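Local coordinates for protein acyl-CoA dehydrogenase (Thermus thermophilus, PDB 2Z1Q) that probably oxidises saturated acyl-CoA thioesters to 2,3-dehydroacyl-CoA with the help of bound FAD, at residues E17-V22 against V320-G325; A351-V356 against D488-E493; R531-D536 against V540-A545; M459-A464 against G480-I485. All coordinates share one frame; numbering follows the deposited sequence.

Interaction 1: residues E17-V22 against V320-G325; sequences EVPERV and VYRTVG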
loop_
_atom_site.group_PDB
_atom_site.type_symbol
_atom_site.label_atom_id
_atom_site.label_comp_id
_atom_site.label_asym_id
_atom_site.label_seq_id
_atom_site.Cartn_x
_atom_site.Cartn_y
_atom_site.Cartn_z
ATOM N N GLU B 17 15.008 5.429 -31.312
ATOM C CA GLU B 17 15.219 6.839 -31.614
ATOM C C GLU B 17 14.479 7.749 -30.648
ATOM O O GLU B 17 13.615 7.307 -29.897
ATOM C CB GLU B 17 14.780 7.147 -33.043
ATOM C CG GLU B 17 15.663 6.506 -34.093
ATOM C CD GLU B 17 15.249 6.876 -35.501
ATOM O OE1 GLU B 17 15.894 6.392 -36.454
ATOM O OE2 GLU B 17 14.278 7.648 -35.653
ATOM N N VAL B 18 14.838 9.026 -30.673
ATOM C CA VAL B 18 14.210 10.018 -29.812
ATOM C C VAL B 18 13.016 10.596 -30.560
ATOM O O VAL B 18 13.090 10.852 -31.759
ATOM C CB VAL B 18 15.196 11.156 -29.465
ATOM C CG1 VAL B 18 14.496 12.220 -28.634
ATOM C CG2 VAL B 18 16.390 10.590 -28.711
ATOM N N PRO B 19 11.890 10.790 -29.862
ATOM C CA PRO B 19 10.690 11.341 -30.497
ATOM C C PRO B 19 10.856 12.805 -30.906
ATOM O O PRO B 19 11.438 13.599 -30.171
ATOM C CB PRO B 19 9.624 11.140 -29.425
ATOM C CG PRO B 19 10.405 11.277 -28.155
ATOM C CD PRO B 19 11.637 10.467 -28.448
ATOM N N GLU B 20 10.340 13.157 -32.080
ATOM C CA GLU B 20 10.441 14.528 -32.578
ATOM C C GLU B 20 9.462 15.446 -31.867
ATOM O O GLU B 20 9.639 16.665 -31.834
ATOM C CB GLU B 20 10.184 14.566 -34.086
ATOM C CG GLU B 20 11.376 14.137 -34.933
ATOM C CD GLU B 20 11.084 14.199 -36.421
ATOM O OE1 GLU B 20 10.311 15.090 -36.837
ATOM O OE2 GLU B 20 11.633 13.370 -37.176
ATOM N N ARG B 21 8.423 14.854 -31.296
ATOM C CA ARG B 21 7.428 15.626 -30.575
ATOM C C ARG B 21 6.601 14.711 -29.686
ATOM O O ARG B 21 6.545 13.494 -29.905
ATOM C CB ARG B 21 6.513 16.365 -31.559
ATOM C CG ARG B 21 5.833 15.463 -32.586
ATOM C CD ARG B 21 4.834 16.231 -33.446
ATOM N NE ARG B 21 4.228 15.390 -34.478
ATOM C CZ ARG B 21 4.882 14.885 -35.518
ATOM N NH1 ARG B 21 4.241 14.131 -36.403
ATOM N NH2 ARG B 21 6.176 15.130 -35.680
ATOM N N VAL B 22 5.974 15.303 -28.674
ATOM C CA VAL B 22 5.126 14.564 -27.755
ATOM C C VAL B 22 3.868 15.374 -27.464
ATOM O O VAL B 22 3.929 16.586 -27.290
ATOM C CB VAL B 22 5.848 14.262 -26.409
ATOM C CG1 VAL B 22 7.016 13.326 -26.640
ATOM C CG2 VAL B 22 6.318 15.548 -25.764
ATOM N N VAL B 320 0.951 9.122 -20.096
ATOM C CA VAL B 320 -0.398 8.781 -20.554
ATOM C C VAL B 320 -0.864 9.543 -21.802
ATOM O O VAL B 320 -1.285 8.938 -22.790
ATOM C CB VAL B 320 -1.455 9.026 -19.452
ATOM C CG1 VAL B 320 -2.849 8.857 -20.036
ATOM C CG2 VAL B 320 -1.263 8.051 -18.307
ATOM N N TYR B 321 -0.804 10.867 -21.746
ATOM C CA TYR B 321 -1.257 11.667 -22.867
ATOM C C TYR B 321 -0.305 11.662 -24.038
ATOM O O TYR B 321 -0.696 11.973 -25.156
ATOM C CB TYR B 321 -1.571 13.080 -22.399
ATOM C CG TYR B 321 -2.868 13.117 -21.631
ATOM C CD1 TYR B 321 -4.090 12.932 -22.280
ATOM C CD2 TYR B 321 -2.869 13.258 -20.247
ATOM C CE1 TYR B 321 -5.283 12.881 -21.566
ATOM C CE2 TYR B 321 -4.054 13.202 -19.526
ATOM C CZ TYR B 321 -5.252 13.014 -20.184
ATOM O OH TYR B 321 -6.402 12.946 -19.438
ATOM N N ARG B 322 0.943 11.291 -23.790
ATOM C CA ARG B 322 1.887 11.215 -24.884
ATOM C C ARG B 322 1.467 9.954 -25.644
ATOM O O ARG B 322 1.452 9.933 -26.875
ATOM C CB ARG B 322 3.318 11.095 -24.344
ATOM C CG ARG B 322 4.355 10.760 -25.406
ATOM C CD ARG B 322 5.733 10.481 -24.803
ATOM N NE ARG B 322 6.536 9.694 -25.739
ATOM C CZ ARG B 322 7.734 9.174 -25.480
ATOM N NH1 ARG B 322 8.356 8.475 -26.420
ATOM N NH2 ARG B 322 8.310 9.339 -24.295
ATOM N N THR B 323 1.108 8.913 -24.892
ATOM C CA THR B 323 0.672 7.650 -25.486
ATOM C C THR B 323 -0.579 7.849 -26.341
ATOM O O THR B 323 -0.631 7.397 -27.477
ATOM C CB THR B 323 0.333 6.584 -24.412
ATOM O OG1 THR B 323 1.504 6.256 -23.655
ATOM C CG2 THR B 323 -0.212 5.322 -25.079
ATOM N N VAL B 324 -1.587 8.515 -25.781
ATOM C CA VAL B 324 -2.851 8.759 -26.486
ATOM C C VAL B 324 -2.628 9.679 -27.685
ATOM O O VAL B 324 -3.268 9.526 -28.726
ATOM C CB VAL B 324 -3.920 9.382 -25.534
ATOM C CG1 VAL B 324 -5.257 9.525 -26.254
ATOM C CG2 VAL B 324 -4.100 8.492 -24.319
ATOM N N GLY B 325 -1.704 10.624 -27.532
ATOM C CA GLY B 325 -1.390 11.531 -28.621
ATOM C C GLY B 325 -0.884 10.760 -29.825
ATOM O O GLY B 325 -1.207 11.103 -30.959
#
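Pro19 and Val22, in the N-terminal loop that precedes helix 30-54, fold over Arg322 of helix 300-331, part of the all-helical C-terminal domain of the acyl-CoA dehydrogenase fold. The contact is a worked example of how one long side chain can hold an irregular segment against a helix while its charge is met by a third element. The backbones come close at Val22 and Arg322, whose CA atoms are 5.5 Å apart. From there the arginine leaves its helix with CG anti to the backbone N (chi1 170°) and runs extended to NE, which carries the guanidinium along the loop from Val22 to Pro19. Val22 leans its CG1 on the methylene part, 3.6 Å from Arg322 CD, and its CB lies 3.9 Å from Arg322 CG. The guanidinium forms a salt bridge with Glu493 of helix 476-502, so a buried charge is answered within the protein. Replacing Arg322 by an alanine would probably leave Glu493 without this mate and open a gap beneath Val22 and Pro19. Trp14, from the same N-terminal region as Pro19, also packs on the arginine. At the far end the proline crosses the side chain at about a right angle and puts its CG over one face of the guanidinium, with Pro19 CG 3.9 Å from Arg322 NH1.

Interaction 2: residues A351-V356 against D488-E493; sequences ASIIKV and DAYAAE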
loop_
_atom_site.group_PDB
_atom_site.type_symbol
_atom_site.label_atom_id
_atom_site.label_comp_id
_atom_site.label_asym_id
_atom_site.label_seq_id
_atom_site.Cartn_x
_atom_site.Cartn_y
_atom_site.Cartn_z
ATOM N N ALA B 351 0.262 1.238 -23.956
ATOM C CA ALA B 351 -0.956 1.162 -23.155
ATOM C C ALA B 351 -0.657 0.397 -21.867
ATOM O O ALA B 351 -1.059 0.810 -20.791
ATOM C CB ALA B 351 -2.068 0.469 -23.931
ATOM N N SER B 352 0.057 -0.714 -21.986
ATOM C CA SER B 352 0.402 -1.505 -20.808
ATOM C C SER B 352 1.304 -0.745 -19.838
ATOM O O SER B 352 1.106 -0.824 -18.623
ATOM C CB SER B 352 1.076 -2.811 -21.221
ATOM O OG SER B 352 0.148 -3.711 -21.804
ATOM N N ILE B 353 2.280 -0.003 -20.371
ATOM C CA ILE B 353 3.195 0.773 -19.526
ATOM C C ILE B 353 2.481 1.826 -18.674
ATOM O O ILE B 353 2.742 1.937 -17.478
ATOM C CB ILE B 353 4.294 1.497 -20.358
ATOM C CG1 ILE B 353 5.286 0.487 -20.934
ATOM C CG2 ILE B 353 5.038 2.492 -19.470
ATOM C CD1 ILE B 353 6.297 1.110 -21.901
ATOM N N ILE B 354 1.598 2.610 -19.284
ATOM C CA ILE B 354 0.880 3.625 -18.528
ATOM C C ILE B 354 -0.166 3.000 -17.605
ATOM O O ILE B 354 -0.568 3.614 -16.619
ATOM C CB ILE B 354 0.201 4.670 -19.461
ATOM C CG1 ILE B 354 -0.728 3.966 -20.440
ATOM C CG2 ILE B 354 1.261 5.485 -20.215
ATOM C CD1 ILE B 354 -1.352 4.900 -21.440
ATOM N N LYS B 355 -0.598 1.778 -17.910
ATOM C CA LYS B 355 -1.576 1.083 -17.068
ATOM C C LYS B 355 -0.898 0.704 -15.740
ATOM O O LYS B 355 -1.447 0.920 -14.660
ATOM C CB LYS B 355 -2.119 -0.156 -17.807
ATOM C CG LYS B 355 -2.539 -1.325 -16.911
ATOM C CD LYS B 355 -3.729 -0.992 -16.064
ATOM C CE LYS B 355 -3.622 -1.583 -14.646
ATOM N NZ LYS B 355 -3.587 -3.067 -14.571
ATOM N N VAL B 356 0.315 0.174 -15.829
ATOM C CA VAL B 356 1.094 -0.217 -14.659
ATOM C C VAL B 356 1.586 1.018 -13.916
ATOM O O VAL B 356 1.508 1.081 -12.692
ATOM C CB VAL B 356 2.322 -1.047 -15.061
ATOM C CG1 VAL B 356 3.101 -1.467 -13.814
ATOM C CG2 VAL B 356 1.886 -2.253 -15.860
ATOM N N ASP B 488 10.108 3.122 -16.579
ATOM C CA ASP B 488 10.748 4.342 -16.086
ATOM C C ASP B 488 11.382 5.137 -17.210
ATOM O O ASP B 488 11.512 6.352 -17.127
ATOM C CB ASP B 488 11.815 4.015 -15.045
ATOM C CG ASP B 488 11.242 3.851 -13.659
ATOM O OD1 ASP B 488 11.858 3.138 -12.839
ATOM O OD2 ASP B 488 10.183 4.444 -13.380
ATOM N N ALA B 489 11.790 4.433 -18.254
ATOM C CA ALA B 489 12.413 5.076 -19.391
ATOM C C ALA B 489 11.343 5.906 -20.087
ATOM O O ALA B 489 11.478 7.121 -20.207
ATOM C CB ALA B 489 12.987 4.018 -20.347
ATOM N N TYR B 490 10.275 5.245 -20.522
ATOM C CA TYR B 490 9.183 5.929 -21.204
ATOM C C TYR B 490 8.643 7.076 -20.357
ATOM O O TYR B 490 8.475 8.187 -20.845
ATOM C CB TYR B 490 8.070 4.932 -21.525
ATOM C CG TYR B 490 6.966 5.488 -22.386
ATOM C CD1 TYR B 490 5.725 5.793 -21.838
ATOM C CD2 TYR B 490 7.156 5.704 -23.758
ATOM C CE1 TYR B 490 4.697 6.296 -22.617
ATOM C CE2 TYR B 490 6.129 6.211 -24.551
ATOM C CZ TYR B 490 4.901 6.504 -23.967
ATOM O OH TYR B 490 3.870 7.015 -24.709
ATOM N N ALA B 491 8.406 6.811 -19.077
ATOM C CA ALA B 491 7.890 7.833 -18.170
ATOM C C ALA B 491 8.849 9.010 -17.999
ATOM O O ALA B 491 8.440 10.164 -18.109
ATOM C CB ALA B 491 7.584 7.225 -16.805
ATOM N N ALA B 492 10.116 8.716 -17.723
ATOM C CA ALA B 492 11.099 9.782 -17.518
ATOM C C ALA B 492 11.248 10.631 -18.760
ATOM O O ALA B 492 11.210 11.855 -18.700
ATOM C CB ALA B 492 12.460 9.195 -17.122
ATOM N N GLU B 493 11.411 9.960 -19.889
ATOM C CA GLU B 493 11.568 10.646 -21.156
ATOM C C GLU B 493 10.355 11.514 -21.437
ATOM O O GLU B 493 10.484 12.703 -21.720
ATOM C CB GLU B 493 11.761 9.630 -22.281
ATOM C CG GLU B 493 11.756 10.253 -23.667
ATOM C CD GLU B 493 12.117 9.259 -24.752
ATOM O OE1 GLU B 493 13.305 9.197 -25.131
ATOM O OE2 GLU B 493 11.217 8.529 -25.215
#
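Ile353 and Ile354 of helix 348-372 face Tyr490 of helix 476-502 across a fairly wide backbone separation, with CA atoms 8.1 Å apart for Ile353 and Tyr490 and 8.2 Å for Ile354 and Ala491. One aromatic ring spans much of that interval. Tyr490 has CG anti to its own backbone nitrogen (chi1 -173°), which swings the ring out toward helix 348-372 and presents its CD1-CE1 side to the isoleucines. Both use the CG2 branch. Ile353 CG2 approaches obliquely, 4.1 Å from Tyr490 CD1, whereas Ile354 CG2 lies at the ring edge, near its plane, 4.3 Å from Tyr490 CE1. The phenol oxygen is bonded outside this pair of helices: Tyr490 OH is hydrogen-bonded to Thr323 OG1 on helix 300-331, and the ring also meets that of Trp14, their planes about 55° apart. The chemistry is thus divided along a single side chain. The hydrocarbon part of the tyrosine packs against branched aliphatic groups, at ordinary van der Waals distances, while its one buried polar atom has a partner on a third helix; that bond probably fixes the direction of the ring, whereas the isoleucines supply apolar cover without directional bonding.

Interaction 3: residues R531-D536 against V540-A545; sequences RLVEGD and VVYSAA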
loop_
_atom_site.group_PDB
_atom_site.type_symbol
_atom_site.label_atom_id
_atom_site.label_comp_id
_atom_site.label_asym_id
_atom_site.label_seq_id
_atom_site.Cartn_x
_atom_site.Cartn_y
_atom_site.Cartn_z
ATOM N N ARG B 531 21.553 -13.992 -12.800
ATOM C CA ARG B 531 20.747 -15.104 -13.303
ATOM C C ARG B 531 21.065 -15.413 -14.767
ATOM O O ARG B 531 20.819 -16.533 -15.248
ATOM C CB ARG B 531 19.254 -14.777 -13.166
ATOM C CG ARG B 531 18.300 -15.846 -13.689
ATOM C CD ARG B 531 18.211 -17.055 -12.766
ATOM N NE ARG B 531 17.123 -17.941 -13.174
ATOM C CZ ARG B 531 16.625 -18.933 -12.433
ATOM N NH1 ARG B 531 17.119 -19.185 -11.221
ATOM N NH2 ARG B 531 15.614 -19.662 -12.891
ATOM N N LEU B 532 21.623 -14.423 -15.462
ATOM C CA LEU B 532 21.964 -14.533 -16.876
ATOM C C LEU B 532 23.464 -14.718 -17.148
ATOM O O LEU B 532 23.845 -15.333 -18.138
ATOM C CB LEU B 532 21.476 -13.286 -17.612
ATOM C CG LEU B 532 20.033 -12.879 -17.301
ATOM C CD1 LEU B 532 19.652 -11.624 -18.071
ATOM C CD2 LEU B 532 19.110 -14.023 -17.665
ATOM N N VAL B 533 24.303 -14.172 -16.274
ATOM C CA VAL B 533 25.753 -14.274 -16.456
ATOM C C VAL B 533 26.495 -14.704 -15.195
ATOM O O VAL B 533 26.014 -14.497 -14.080
ATOM C CB VAL B 533 26.354 -12.922 -16.930
ATOM C CG1 VAL B 533 25.979 -12.662 -18.381
ATOM C CG2 VAL B 533 25.850 -11.786 -16.049
ATOM N N GLU B 534 27.665 -15.307 -15.381
ATOM C CA GLU B 534 28.483 -15.747 -14.253
ATOM C C GLU B 534 29.975 -15.606 -14.548
ATOM O O GLU B 534 30.379 -15.257 -15.668
ATOM C CB GLU B 534 28.183 -17.202 -13.900
ATOM C CG GLU B 534 28.469 -18.156 -15.028
ATOM C CD GLU B 534 28.464 -19.597 -14.576
ATOM O OE1 GLU B 534 29.320 -19.959 -13.739
ATOM O OE2 GLU B 534 27.601 -20.364 -15.057
ATOM N N GLY B 535 30.785 -15.873 -13.525
ATOM C CA GLY B 535 32.226 -15.798 -13.668
ATOM C C GLY B 535 32.764 -14.434 -14.060
ATOM O O GLY B 535 32.208 -13.398 -13.703
ATOM N N ASP B 536 33.855 -14.440 -14.814
ATOM C CA ASP B 536 34.472 -13.197 -15.245
ATOM C C ASP B 536 33.557 -12.408 -16.169
ATOM O O ASP B 536 33.474 -11.183 -16.078
ATOM C CB ASP B 536 35.799 -13.492 -15.945
ATOM C CG ASP B 536 36.737 -14.315 -15.081
ATOM O OD1 ASP B 536 36.968 -13.931 -13.912
ATOM O OD2 ASP B 536 37.244 -15.350 -15.569
ATOM N N VAL B 540 31.926 -8.122 -16.091
ATOM C CA VAL B 540 31.973 -7.144 -17.182
ATOM C C VAL B 540 30.576 -6.564 -17.385
ATOM O O VAL B 540 30.400 -5.347 -17.490
ATOM C CB VAL B 540 32.423 -7.789 -18.526
ATOM C CG1 VAL B 540 32.696 -6.697 -19.554
ATOM C CG2 VAL B 540 33.664 -8.647 -18.324
ATOM N N VAL B 541 29.586 -7.448 -17.440
ATOM C CA VAL B 541 28.193 -7.045 -17.607
ATOM C C VAL B 541 27.762 -6.135 -16.458
ATOM O O VAL B 541 27.086 -5.127 -16.679
ATOM C CB VAL B 541 27.261 -8.279 -17.645
ATOM C CG1 VAL B 541 25.803 -7.842 -17.784
ATOM C CG2 VAL B 541 27.667 -9.200 -18.796
ATOM N N TYR B 542 28.153 -6.480 -15.232
ATOM C CA TYR B 542 27.776 -5.667 -14.079
ATOM C C TYR B 542 28.317 -4.242 -14.197
ATOM O O TYR B 542 27.622 -3.277 -13.863
ATOM C CB TYR B 542 28.268 -6.303 -12.763
ATOM C CG TYR B 542 27.759 -7.708 -12.492
ATOM C CD1 TYR B 542 26.564 -8.179 -13.049
ATOM C CD2 TYR B 542 28.469 -8.564 -11.648
ATOM C CE1 TYR B 542 26.089 -9.475 -12.762
ATOM C CE2 TYR B 542 28.007 -9.850 -11.358
ATOM C CZ TYR B 542 26.823 -10.299 -11.913
ATOM O OH TYR B 542 26.401 -11.571 -11.603
ATOM N N SER B 543 29.549 -4.098 -14.671
ATOM C CA SER B 543 30.123 -2.771 -14.825
ATOM C C SER B 543 29.375 -2.015 -15.923
ATOM O O SER B 543 29.190 -0.803 -15.832
ATOM C CB SER B 543 31.609 -2.864 -15.177
ATOM O OG SER B 543 32.340 -3.432 -14.103
ATOM N N ALA B 544 28.929 -2.719 -16.955
ATOM C CA ALA B 544 28.210 -2.038 -18.022
ATOM C C ALA B 544 26.855 -1.550 -17.525
ATOM O O ALA B 544 26.413 -0.458 -17.887
ATOM C CB ALA B 544 28.029 -2.955 -19.209
ATOM N N ALA B 545 26.204 -2.357 -16.694
ATOM C CA ALA B 545 24.905 -1.988 -16.151
ATOM C C ALA B 545 25.042 -0.743 -15.278
ATOM O O ALA B 545 24.157 0.114 -15.256
ATOM C CB ALA B 545 24.326 -3.152 -15.340
#
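Val533 and Val541 point their side chains at each other tip to tip, the first from the loop that leads into helix 535-547 and the second from within that helix. The result is a compact local fold-back, in which the chain packs on the helix it is about to enter. Val533 CG1 stands 3.9 Å from Val541 CG2. The other branch of Val533 is turned to the tyrosine: CG2 lies 4.0 Å from Tyr542 CE1 and approaches the ring obliquely, as the two side chains run side by side, pointing opposite ways. Tyr542 can reach back this far because its CG is set anti to its carbonyl carbon (chi1 -58°), which lays the ring alongside the loop rather than outward from the helix. Of the valine's two methyl groups, CG1 meets Val541 alone, while CG2 is shared between Val541 and the tyrosine ring. Beyond it the chain turns at Gly535, whose positive phi of 60° suits a residue without a side chain, and a weak hydrogen bond runs from Val540 N to Asp536 O, four residues back, 3.4 Å long. Val540 CG2, beside its own backbone nitrogen, also lies 3.4 Å from that Asp536 O. The outer part of the contact, with Asp536 and Val540, is exposed, while Tyr542 is buried. Leu529 touches both Val541 and Tyr542 from the preceding loop, Pro553 of the second subunit packs on Tyr542, and helix 445-468 lies along the inner side of helix 535-547, with its Leu463 on Val541.

Interaction 4: residues M459-A464 against G480-I485; sequences MVAGLA and GAVADI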
loop_
_atom_site.group_PDB
_atom_site.type_symbol
_atom_site.label_atom_id
_atom_site.label_comp_id
_atom_site.label_asym_id
_atom_site.label_seq_id
_atom_site.Cartn_x
_atom_site.Cartn_y
_atom_site.Cartn_z
ATOM N N MET B 459 20.186 -4.442 -23.094
ATOM C CA MET B 459 21.286 -5.294 -22.674
ATOM C C MET B 459 20.781 -6.505 -21.901
ATOM O O MET B 459 21.161 -7.641 -22.188
ATOM C CB MET B 459 22.266 -4.508 -21.803
ATOM C CG MET B 459 23.599 -5.196 -21.626
ATOM S SD MET B 459 24.337 -4.806 -20.028
ATOM C CE MET B 459 24.840 -3.106 -20.262
ATOM N N VAL B 460 19.927 -6.261 -20.916
ATOM C CA VAL B 460 19.400 -7.347 -20.112
ATOM C C VAL B 460 18.502 -8.258 -20.933
ATOM O O VAL B 460 18.605 -9.483 -20.854
ATOM C CB VAL B 460 18.600 -6.814 -18.931
ATOM C CG1 VAL B 460 18.014 -7.973 -18.143
ATOM C CG2 VAL B 460 19.496 -5.959 -18.061
ATOM N N ALA B 461 17.625 -7.648 -21.722
ATOM C CA ALA B 461 16.699 -8.396 -22.558
ATOM C C ALA B 461 17.468 -9.315 -23.508
ATOM O O ALA B 461 17.097 -10.484 -23.701
ATOM C CB ALA B 461 15.827 -7.431 -23.345
ATOM N N GLY B 462 18.542 -8.784 -24.094
ATOM C CA GLY B 462 19.344 -9.569 -25.016
ATOM C C GLY B 462 19.988 -10.763 -24.340
ATOM O O GLY B 462 19.894 -11.886 -24.833
ATOM N N LEU B 463 20.636 -10.520 -23.202
ATOM C CA LEU B 463 21.306 -11.576 -22.447
ATOM C C LEU B 463 20.315 -12.661 -22.055
ATOM O O LEU B 463 20.660 -13.845 -22.003
ATOM C CB LEU B 463 21.980 -10.989 -21.203
ATOM C CG LEU B 463 23.189 -10.080 -21.471
ATOM C CD1 LEU B 463 23.625 -9.377 -20.201
ATOM C CD2 LEU B 463 24.334 -10.914 -22.027
ATOM N N ALA B 464 19.076 -12.259 -21.787
ATOM C CA ALA B 464 18.048 -13.213 -21.408
ATOM C C ALA B 464 17.739 -14.118 -22.599
ATOM O O ALA B 464 17.605 -15.331 -22.450
ATOM C CB ALA B 464 16.798 -12.482 -20.962
ATOM N N GLY B 480 10.248 -8.988 -15.685
ATOM C CA GLY B 480 9.720 -7.917 -14.862
ATOM C C GLY B 480 10.707 -6.786 -14.632
ATOM O O GLY B 480 10.346 -5.608 -14.730
ATOM N N ALA B 481 11.943 -7.145 -14.298
ATOM C CA ALA B 481 12.975 -6.143 -14.080
ATOM C C ALA B 481 13.137 -5.378 -15.410
ATOM O O ALA B 481 13.275 -4.163 -15.422
ATOM C CB ALA B 481 14.299 -6.816 -13.657
ATOM N N VAL B 482 13.097 -6.096 -16.527
ATOM C CA VAL B 482 13.213 -5.439 -17.832
ATOM C C VAL B 482 12.044 -4.471 -18.064
ATOM O O VAL B 482 12.255 -3.345 -18.509
ATOM C CB VAL B 482 13.274 -6.483 -18.977
ATOM C CG1 VAL B 482 13.115 -5.798 -20.326
ATOM C CG2 VAL B 482 14.605 -7.206 -18.934
ATOM N N ALA B 483 10.822 -4.897 -17.743
ATOM C CA ALA B 483 9.635 -4.057 -17.907
ATOM C C ALA B 483 9.693 -2.797 -17.047
ATOM O O ALA B 483 9.311 -1.717 -17.491
ATOM C CB ALA B 483 8.359 -4.870 -17.590
ATOM N N ASP B 484 10.186 -2.927 -15.818
ATOM C CA ASP B 484 10.307 -1.782 -14.923
ATOM C C ASP B 484 11.287 -0.734 -15.474
ATOM O O ASP B 484 11.135 0.461 -15.231
ATOM C CB ASP B 484 10.720 -2.242 -13.525
ATOM C CG ASP B 484 9.600 -2.984 -12.811
ATOM O OD1 ASP B 484 8.441 -2.541 -12.956
ATOM O OD2 ASP B 484 9.862 -3.995 -12.118
ATOM N N ILE B 485 12.278 -1.180 -16.233
ATOM C CA ILE B 485 13.229 -0.236 -16.806
ATOM C C ILE B 485 12.545 0.484 -17.973
ATOM O O ILE B 485 12.628 1.710 -18.086
ATOM C CB ILE B 485 14.500 -0.965 -17.269
ATOM C CG1 ILE B 485 15.103 -1.698 -16.067
ATOM C CG2 ILE B 485 15.511 0.031 -17.834
ATOM C CD1 ILE B 485 16.337 -2.489 -16.369
#
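Val482 of helix 476-502 turns toward Val460 and Ala461 of helix 445-468, and its side chain illustrates how a short branched residue fills the space between two closely packed helices. The backbones are near enough for small side chains to suffice: the CA atoms of Ala461 and Val482 are 6.6 Å apart. Val482 CB itself stands back, 5.0 Å from Val460 CG1, and the contact is made by the two methyl groups beyond it. With CG1 anti to the backbone nitrogen (chi1 169°), that branch is directed to the alanine and lies 4.4 Å from Ala461 CB. The second branch, CG2, sits beside the backbone nitrogen of its own residue and takes the closer contacts. It is 3.6 Å from Val460 CG1, 4.0 Å from Val460 CB and 4.1 Å from Ala461 N, so it rests where the valine side chain meets the neighbouring backbone. The two valines overlap flank to flank rather than meeting end on. All three residues are buried, and the side-chain contacts are apolar. Around it, Leu412 of helix 410-413 touches both Ala461 and Val482, and Leu529 from the loop before helix 535-547 lies on Val460. Between one and two turns back along helix 476-502 is Gln476, an FAD-binding residue whose side chain is about 10 Å from that of Val482.

The four contacts trace a path through the helical part of the chain from the N-terminal loop to the outlying helix 535-547. Interactions 1 and 2 touch, with centres about 11 Å apart. Interaction 4 has its centre about 15 Å from that of interaction 2 and uses the same helix, 476-502; along the chain it is nested within the loop that interaction 2 closes. Interaction 3 comes last in sequence, its centre about 13 Å from that of interaction 4. The centres of interactions 1 and 3 are about 33 Å apart. Helix 476-502 links interactions 2 and 4; helix 445-468 carries the packing to helix 535-547, where Pro553 of the second subunit meets Tyr542.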